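Local coordinates for 7,8-dihydro-6-hydroxymethylpterin pyrophosphokinase-dihydropteroate synthase (Plasmodium falciparum, PDB 6JWS), which probably makes the pterin diphosphate from hydroxymethyl-dihydropterin and ATP and then joins it to 4-aminobenzoate, giving 7,8-dihydropteroate for folate synthesis, at residues B[27-31]-B[380-384]; B[448-453]-B[488-492]; B[675-679]-B[700-704]. The protein carries 1 engineered substitution. All blocks are in the same frame, centred on the assembly; numbering follows the deposited sequence.

Contact 1. Residues B[27-31]-B[380-384]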
loop_
_atom_site.group_PDB
_atom_site.type_symbol
_atom_site.label_atom_id
_atom_site.label_comp_id
_atom_site.label_asym_id
_atom_site.label_seq_id
_atom_site.Cartn_x
_atom_site.Cartn_y
_atom_site.Cartn_z
ATOM N N ARG B 27 31.024 7.738 9.565
ATOM C CA ARG B 27 29.900 7.373 8.715
ATOM C C ARG B 27 30.244 7.520 7.229
ATOM O O ARG B 27 30.045 6.576 6.459
ATOM C CB ARG B 27 28.646 8.156 9.124
ATOM C CG ARG B 27 27.530 8.140 8.088
ATOM C CD ARG B 27 26.249 8.823 8.532
ATOM N NE ARG B 27 25.467 9.363 7.426
ATOM C CZ ARG B 27 24.967 8.662 6.404
ATOM N NH1 ARG B 27 25.178 7.359 6.304
ATOM N NH2 ARG B 27 24.264 9.276 5.470
ATOM N N ARG B 28 30.750 8.700 6.829
ATOM C CA ARG B 28 31.010 9.008 5.426
ATOM C C ARG B 28 31.941 7.950 4.849
ATOM O O ARG B 28 31.766 7.554 3.701
ATOM C CB ARG B 28 31.572 10.428 5.235
ATOM C CG ARG B 28 31.792 10.888 3.784
ATOM C CD ARG B 28 32.652 12.148 3.602
ATOM N NE ARG B 28 34.042 12.102 4.082
ATOM C CZ ARG B 28 35.147 12.213 3.336
ATOM N NH1 ARG B 28 36.340 12.155 3.907
ATOM N NH2 ARG B 28 35.062 12.387 2.028
ATOM N N ASN B 29 32.892 7.480 5.671
ATOM C CA ASN B 29 33.942 6.589 5.203
ATOM C C ASN B 29 33.765 5.168 5.727
ATOM O O ASN B 29 34.677 4.351 5.605
ATOM C CB ASN B 29 35.329 7.117 5.574
ATOM C CG ASN B 29 35.671 8.386 4.826
ATOM O OD1 ASN B 29 35.940 9.414 5.441
ATOM N ND2 ASN B 29 35.629 8.327 3.504
ATOM N N ALA B 30 32.584 4.854 6.272
ATOM C CA ALA B 30 32.388 3.575 6.951
ATOM C C ALA B 30 32.771 2.402 6.047
ATOM O O ALA B 30 33.452 1.480 6.494
ATOM C CB ALA B 30 30.976 3.468 7.469
ATOM N N VAL B 31 32.361 2.464 4.772
ATOM C CA VAL B 31 32.590 1.394 3.808
ATOM C C VAL B 31 34.078 1.260 3.502
ATOM O O VAL B 31 34.607 0.149 3.514
ATOM C CB VAL B 31 31.774 1.581 2.513
ATOM C CG1 VAL B 31 32.045 0.467 1.513
ATOM C CG2 VAL B 31 30.287 1.676 2.808
ATOM N N ASP B 380 30.120 2.149 -3.268
ATOM C CA ASP B 380 31.076 2.515 -2.235
ATOM C C ASP B 380 30.385 3.298 -1.116
ATOM O O ASP B 380 31.057 3.833 -0.241
ATOM C CB ASP B 380 32.306 3.221 -2.828
ATOM C CG ASP B 380 32.016 4.431 -3.709
ATOM O OD1 ASP B 380 30.899 5.005 -3.601
ATOM O OD2 ASP B 380 32.919 4.807 -4.514
ATOM N N ARG B 381 29.048 3.347 -1.134
ATOM C CA ARG B 381 28.286 4.084 -0.139
ATOM C C ARG B 381 27.289 3.170 0.586
ATOM O O ARG B 381 26.813 2.163 0.052
ATOM C CB ARG B 381 27.589 5.272 -0.815
ATOM C CG ARG B 381 28.218 6.630 -0.539
ATOM C CD ARG B 381 29.665 6.841 -0.950
ATOM N NE ARG B 381 30.415 7.595 0.056
ATOM C CZ ARG B 381 31.608 8.177 -0.132
ATOM N NH1 ARG B 381 32.210 8.127 -1.312
ATOM N NH2 ARG B 381 32.184 8.832 0.864
ATOM N N ILE B 382 26.964 3.562 1.820
ATOM C CA ILE B 382 25.928 2.973 2.660
ATOM C C ILE B 382 24.541 3.146 2.026
ATOM O O ILE B 382 24.158 4.253 1.653
ATOM C CB ILE B 382 25.994 3.666 4.036
ATOM C CG1 ILE B 382 27.212 3.214 4.839
ATOM C CG2 ILE B 382 24.707 3.527 4.834
ATOM C CD1 ILE B 382 27.429 4.094 6.059
ATOM N N SER B 383 23.787 2.040 1.926
ATOM C CA SER B 383 22.354 2.072 1.660
ATOM C C SER B 383 21.673 1.360 2.824
ATOM O O SER B 383 22.104 0.281 3.219
ATOM C CB SER B 383 21.986 1.382 0.348
ATOM O OG SER B 383 22.456 2.079 -0.802
ATOM N N TYR B 384 20.628 1.965 3.378
ATOM C CA TYR B 384 19.895 1.303 4.441
ATOM C C TYR B 384 18.897 0.341 3.813
ATOM O O TYR B 384 18.054 0.771 3.016
ATOM C CB TYR B 384 19.155 2.328 5.310
ATOM C CG TYR B 384 20.085 3.277 6.015
ATOM C CD1 TYR B 384 20.861 2.850 7.078
ATOM C CD2 TYR B 384 20.256 4.574 5.554
ATOM C CE1 TYR B 384 21.764 3.698 7.686
ATOM C CE2 TYR B 384 21.134 5.449 6.173
ATOM C CZ TYR B 384 21.890 5.003 7.240
ATOM O OH TYR B 384 22.749 5.861 7.861
HETATM O O HOH W 1 31.352 4.970 2.962
#
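Ile-382 pushes its CD1 methyl into the turn that leads into helix 30-44, where it lies 3.6 Å from Arg-27 O and 3.9 Å from Ala-30 CB. With CG1 set beside the backbone N (chi1 -73°) and the chain extended beyond it, the longer branch runs up to the turn, while its CG1 carbon packs against CG2 of Val-31. Val-31 has its CB 3.6 Å from Asp-380 O. Arg-27 to Ala-30 form a type I turn, closed by the bond from Ala-30 N to Arg-27 O. Arg-28 O accepts a weak, bent hydrogen bond from Arg-381 NH2 (3.1 Å, 134°) and a hydrogen bond from a water, 2.7 Å away. That water also takes the N-H of Val-31 and reaches Asp-380 O weakly. Arg-27 NH1 comes within 3.3 Å of Tyr-384 OH at too poor an angle to bond; that hydroxyl is hydrogen-bonded to Glu-56. Strand 382-384 ends the antiparallel sheet of the HPPK part, beside strand 372-377. Apolar packing therefore carries the centre of this contact, while its direct polar link is weak and made by one exposed arginine, with a water linking the two backbones, weakly on the Asp-380 side.

Contact 2. Residues B[448-453]-B[488-492]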
loop_
_atom_site.group_PDB
_atom_site.type_symbol
_atom_site.label_atom_id
_atom_site.label_comp_id
_atom_site.label_asym_id
_atom_site.label_seq_id
_atom_site.Cartn_x
_atom_site.Cartn_y
_atom_site.Cartn_z
ATOM N N GLU B 448 29.311 -10.488 -27.612
ATOM C CA GLU B 448 28.854 -9.795 -26.411
ATOM C C GLU B 448 29.847 -8.701 -26.034
ATOM O O GLU B 448 29.474 -7.557 -25.789
ATOM C CB GLU B 448 28.646 -10.776 -25.246
ATOM C CG GLU B 448 28.279 -10.102 -23.911
ATOM C CD GLU B 448 28.061 -11.058 -22.734
ATOM O OE1 GLU B 448 28.266 -12.274 -22.899
ATOM O OE2 GLU B 448 27.700 -10.591 -21.642
ATOM N N ARG B 449 31.122 -9.062 -26.011
ATOM C CA ARG B 449 32.162 -8.141 -25.590
ATOM C C ARG B 449 32.145 -6.890 -26.460
ATOM O O ARG B 449 32.325 -5.793 -25.947
ATOM C CB ARG B 449 33.524 -8.846 -25.661
ATOM C CG ARG B 449 34.690 -7.951 -25.290
ATOM C CD ARG B 449 35.263 -7.212 -26.484
ATOM N NE ARG B 449 36.227 -6.221 -26.018
ATOM C CZ ARG B 449 36.547 -5.112 -26.675
ATOM N NH1 ARG B 449 35.994 -4.849 -27.847
ATOM N NH2 ARG B 449 37.415 -4.268 -26.141
ATOM N N ASP B 450 31.945 -7.063 -27.775
ATOM C CA ASP B 450 31.969 -5.948 -28.718
ATOM C C ASP B 450 30.675 -5.133 -28.664
ATOM O O ASP B 450 30.672 -3.974 -29.074
ATOM C CB ASP B 450 32.275 -6.384 -30.159
ATOM C CG ASP B 450 33.736 -6.748 -30.389
ATOM O OD1 ASP B 450 34.629 -6.131 -29.739
ATOM O OD2 ASP B 450 33.973 -7.664 -31.190
ATOM N N LEU B 451 29.587 -5.739 -28.166
ATOM C CA LEU B 451 28.356 -4.994 -27.950
ATOM C C LEU B 451 28.519 -4.040 -26.779
ATOM O O LEU B 451 28.137 -2.875 -26.923
ATOM C CB LEU B 451 27.164 -5.926 -27.744
ATOM C CG LEU B 451 26.632 -6.574 -29.021
ATOM C CD1 LEU B 451 25.566 -7.604 -28.691
ATOM C CD2 LEU B 451 26.073 -5.521 -29.970
ATOM N N VAL B 452 29.111 -4.509 -25.662
ATOM C CA VAL B 452 29.054 -3.729 -24.429
ATOM C C VAL B 452 30.332 -2.937 -24.160
ATOM O O VAL B 452 30.247 -1.819 -23.657
ATOM C CB VAL B 452 28.639 -4.532 -23.171
ATOM C CG1 VAL B 452 27.252 -5.126 -23.311
ATOM C CG2 VAL B 452 29.633 -5.627 -22.825
ATOM N N VAL B 453 31.515 -3.529 -24.376
ATOM C CA VAL B 453 32.703 -2.821 -23.910
ATOM C C VAL B 453 32.838 -1.458 -24.603
ATOM O O VAL B 453 33.006 -0.455 -23.905
ATOM C CB VAL B 453 33.993 -3.672 -23.920
ATOM C CG1 VAL B 453 35.222 -2.824 -23.611
ATOM C CG2 VAL B 453 33.910 -4.832 -22.923
ATOM N N VAL B 488 34.166 -11.145 -20.312
ATOM C CA VAL B 488 33.533 -9.844 -20.440
ATOM C C VAL B 488 33.665 -9.101 -19.114
ATOM O O VAL B 488 34.180 -7.982 -19.076
ATOM C CB VAL B 488 32.068 -9.974 -20.916
ATOM C CG1 VAL B 488 31.275 -8.683 -20.719
ATOM C CG2 VAL B 488 31.997 -10.432 -22.374
ATOM N N PHE B 489 33.263 -9.753 -18.012
ATOM C CA PHE B 489 33.328 -9.090 -16.724
ATOM C C PHE B 489 34.758 -8.665 -16.396
ATOM O O PHE B 489 34.947 -7.573 -15.865
ATOM C CB PHE B 489 32.722 -9.912 -15.577
ATOM C CG PHE B 489 32.536 -9.102 -14.302
ATOM C CD1 PHE B 489 31.668 -8.020 -14.263
ATOM C CD2 PHE B 489 33.226 -9.416 -13.138
ATOM C CE1 PHE B 489 31.499 -7.274 -13.102
ATOM C CE2 PHE B 489 33.024 -8.694 -11.969
ATOM C CZ PHE B 489 32.180 -7.609 -11.955
ATOM N N LYS B 490 35.747 -9.532 -16.682
ATOM C CA LYS B 490 37.146 -9.233 -16.387
ATOM C C LYS B 490 37.619 -7.960 -17.105
ATOM O O LYS B 490 38.222 -7.086 -16.499
ATOM C CB LYS B 490 38.051 -10.435 -16.696
ATOM C CG LYS B 490 39.525 -10.215 -16.380
ATOM C CD LYS B 490 40.392 -11.461 -16.561
ATOM C CE LYS B 490 41.869 -11.150 -16.716
ATOM N NZ LYS B 490 42.351 -10.190 -15.693
ATOM N N GLU B 491 37.315 -7.832 -18.391
ATOM C CA GLU B 491 37.774 -6.668 -19.137
ATOM C C GLU B 491 37.103 -5.410 -18.582
ATOM O O GLU B 491 37.709 -4.345 -18.581
ATOM C CB GLU B 491 37.501 -6.835 -20.637
ATOM C CG GLU B 491 38.157 -5.758 -21.492
ATOM C CD GLU B 491 37.833 -5.765 -22.979
ATOM O OE1 GLU B 491 37.091 -6.654 -23.437
ATOM O OE2 GLU B 491 38.302 -4.856 -23.679
ATOM N N CYS B 492 35.867 -5.543 -18.085
ATOM C CA CYS B 492 35.150 -4.393 -17.554
ATOM C C CYS B 492 35.761 -3.938 -16.236
ATOM O O CYS B 492 35.981 -2.747 -16.061
ATOM C CB CYS B 492 33.667 -4.670 -17.376
ATOM S SG CYS B 492 32.805 -4.855 -18.953
#
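Glu-491 OE2 accepts a nearly straight bond from Arg-449 NH2 (2.7 Å, 172°), and its partner oxygen OE1 takes the N-H of Arg-449 NE at 2.8 Å. The arginine thus grips the carboxylate side-on, one nitrogen to each oxygen, and both oxygens use their syn lone pairs. The two flat groups are nearly coplanar. A bend at chi2 (-90°) turns the arginine chain across the gap to meet the fully extended Glu-491. The third nitrogen, NH1, donates to Asp-450 OD1 at 2.7 Å, nearly along the C-O bond, so two carboxylates meet the guanidinium edge and would be expected to favour its charged form. One face of the guanidinium lies against Val-453 CB, which together with the in-plane bonds limits its rotation. Helices 448-464 and 486-494 are neighbours in the TIM barrel of the dihydropteroate synthase part; strand 478-482 comes between them in the chain, and its Ile-481 packs against Val-452, Val-488 and Cys-492. Their short segments cross at -32°, running roughly the same way. Next to the salt bridge, Val-488 fits between Glu-448, Arg-449 and Val-452: its CG2 lies 4.0 Å from Arg-449 CB, and its CG1 meets Val-452 CG2. Farther along, Val-453 CG2 touches Cys-492 SG at 4.1 Å. Glu-448 rests its CD on Val-488 CG2, and its OE2 is hydrogen-bonded to Thr-483 OG1, just after that strand.

Contact 3. Residues B[675-679]-B[700-704]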
loop_
_atom_site.group_PDB
_atom_site.type_symbol
_atom_site.label_atom_id
_atom_site.label_comp_id
_atom_site.label_asym_id
_atom_site.label_seq_id
_atom_site.Cartn_x
_atom_site.Cartn_y
_atom_site.Cartn_z
ATOM N N SER B 675 4.551 0.564 -7.838
ATOM C CA SER B 675 3.848 1.028 -6.639
ATOM C C SER B 675 3.890 -0.037 -5.553
ATOM O O SER B 675 4.207 0.265 -4.405
ATOM C CB SER B 675 2.405 1.360 -6.916
ATOM O OG SER B 675 2.353 2.356 -7.908
ATOM N N TYR B 676 3.484 -1.247 -5.954
ATOM C CA TYR B 676 3.527 -2.429 -5.112
ATOM C C TYR B 676 4.933 -2.583 -4.524
ATOM O O TYR B 676 5.082 -2.765 -3.320
ATOM C CB TYR B 676 3.097 -3.661 -5.919
ATOM C CG TYR B 676 3.100 -4.929 -5.104
ATOM C CD1 TYR B 676 2.125 -5.135 -4.134
ATOM C CD2 TYR B 676 4.057 -5.923 -5.313
ATOM C CE1 TYR B 676 2.111 -6.284 -3.370
ATOM C CE2 TYR B 676 4.043 -7.097 -4.573
ATOM C CZ TYR B 676 3.078 -7.265 -3.596
ATOM O OH TYR B 676 3.037 -8.396 -2.843
ATOM N N SER B 677 5.955 -2.435 -5.373
ATOM C CA SER B 677 7.356 -2.604 -4.989
ATOM C C SER B 677 7.767 -1.561 -3.962
ATOM O O SER B 677 8.491 -1.873 -3.016
ATOM C CB SER B 677 8.261 -2.489 -6.198
ATOM O OG SER B 677 8.069 -3.616 -7.047
ATOM N N TYR B 678 7.322 -0.317 -4.206
ATOM C CA TYR B 678 7.543 0.786 -3.292
ATOM C C TYR B 678 6.978 0.448 -1.909
ATOM O O TYR B 678 7.649 0.639 -0.880
ATOM C CB TYR B 678 6.914 2.075 -3.828
ATOM C CG TYR B 678 6.978 3.176 -2.799
ATOM C CD1 TYR B 678 8.118 3.958 -2.670
ATOM C CD2 TYR B 678 5.940 3.369 -1.903
ATOM C CE1 TYR B 678 8.205 4.940 -1.699
ATOM C CE2 TYR B 678 6.012 4.338 -0.921
ATOM C CZ TYR B 678 7.146 5.126 -0.825
ATOM O OH TYR B 678 7.239 6.066 0.157
ATOM N N TYR B 679 5.737 -0.059 -1.875
ATOM C CA TYR B 679 5.128 -0.363 -0.581
ATOM C C TYR B 679 5.731 -1.599 0.077
ATOM O O TYR B 679 5.694 -1.711 1.298
ATOM C CB TYR B 679 3.611 -0.508 -0.664
ATOM C CG TYR B 679 2.950 0.819 -0.876
ATOM C CD1 TYR B 679 3.108 1.830 0.050
ATOM C CD2 TYR B 679 2.193 1.067 -2.003
ATOM C CE1 TYR B 679 2.523 3.066 -0.140
ATOM C CE2 TYR B 679 1.598 2.296 -2.210
ATOM C CZ TYR B 679 1.768 3.298 -1.273
ATOM O OH TYR B 679 1.193 4.521 -1.474
ATOM N N LEU B 700 4.565 8.733 -4.565
ATOM C CA LEU B 700 4.345 7.853 -3.420
ATOM C C LEU B 700 5.196 8.309 -2.228
ATOM O O LEU B 700 4.715 8.315 -1.096
ATOM C CB LEU B 700 4.558 6.383 -3.794
ATOM C CG LEU B 700 3.642 5.837 -4.903
ATOM C CD1 LEU B 700 3.943 4.382 -5.219
ATOM C CD2 LEU B 700 2.167 5.968 -4.536
ATOM N N THR B 701 6.436 8.737 -2.501
ATOM C CA THR B 701 7.334 9.247 -1.475
ATOM C C THR B 701 6.747 10.495 -0.806
ATOM O O THR B 701 6.847 10.648 0.418
ATOM C CB THR B 701 8.752 9.489 -2.028
ATOM O OG1 THR B 701 9.273 8.257 -2.549
ATOM C CG2 THR B 701 9.707 9.953 -0.950
ATOM N N LYS B 702 6.139 11.388 -1.609
ATOM C CA LYS B 702 5.577 12.624 -1.092
ATOM C C LYS B 702 4.380 12.325 -0.195
ATOM O O LYS B 702 4.246 12.932 0.861
ATOM C CB LYS B 702 5.151 13.589 -2.199
ATOM C CG LYS B 702 6.046 14.806 -2.327
ATOM C CD LYS B 702 5.705 15.928 -1.375
ATOM C CE LYS B 702 6.662 17.100 -1.532
ATOM N NZ LYS B 702 6.533 18.083 -0.430
ATOM N N ILE B 703 3.506 11.416 -0.639
ATOM C CA ILE B 703 2.355 11.069 0.168
ATOM C C ILE B 703 2.815 10.480 1.506
ATOM O O ILE B 703 2.173 10.722 2.530
ATOM C CB ILE B 703 1.402 10.143 -0.606
ATOM C CG1 ILE B 703 0.821 10.849 -1.833
ATOM C CG2 ILE B 703 0.318 9.596 0.318
ATOM C CD1 ILE B 703 -0.007 9.947 -2.730
ATOM N N ASP B 704 3.958 9.769 1.502
ATOM C CA ASP B 704 4.443 9.080 2.690
ATOM C C ASP B 704 5.177 10.003 3.658
ATOM O O ASP B 704 5.387 9.618 4.803
ATOM C CB ASP B 704 5.410 7.952 2.336
ATOM C CG ASP B 704 4.813 6.566 2.460
ATOM O OD1 ASP B 704 3.674 6.451 2.959
ATOM O OD2 ASP B 704 5.500 5.610 2.061
HETATM O O HOH W 2 2.403 6.581 -0.518
#
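Tyr-678 leaves its helix pointing at the 700-704 segment, and its CB lies 4.0 Å from Leu-700 CD1. Because CG is anti to the backbone N (chi1 172°), the ring is carried straight across the gap. CG and CD2 then slide over the leucine, whose CB sits over one ring face, 3.9 Å from the centroid and 16° off the normal, a CH-pi contact. On the CE1 side the ring meets Thr-701 OG1 at 3.6 Å, an oblique approach; that hydroxyl is itself bonded to Leu-697 O in its own helix. At the tip, Tyr-678 OH donates to Asp-704 OD2 at 2.6 Å. The carboxylate oxygen is reached on its anti side, from 24° out of the carboxylate plane. Tyr-679 stands next to Tyr-678, with Tyr-678 CD2 over one face of its ring. Its OH approaches Leu-700 CD2 to 3.5 Å and shares a water with Leu-700 O, to which the water donates. The leucine is thus packed by both tyrosines, and its other methyl, CD1, reaches Ser-675 CA at 3.6 Å. Ser-675 OG is bonded to Ser-675 of the second subunit, and Tyr-676 and Tyr-679 pack on Tyr-679 and Tyr-676 of that subunit, while Ile-703 O accepts a bond from its Gln-592. Helices 657-680 and 690-704 are joined through strand 684-687, and residues of both here contact the second subunit, making this part of the dimer interface of the TIM-barrel synthase.

Contacts 1, 2 and 3 close one after another along the chain. Contact 1 belongs to the six-stranded antiparallel sheet of the HPPK part, pairing a helix start with edge strand 382-384; a few residues later the chain enters the barrel at strand 390-396. Contacts 2 and 3 both join helices around the eight-stranded parallel sheet of that barrel, yet their centres lie about 36 Å apart. Contact 1 is about 29 Å from contact 2 and about 24 Å from contact 3, between centres, and none of the three touch. Only contact 3 meets the second subunit, so the set samples the kinase module, the synthase barrel and the dimer interface.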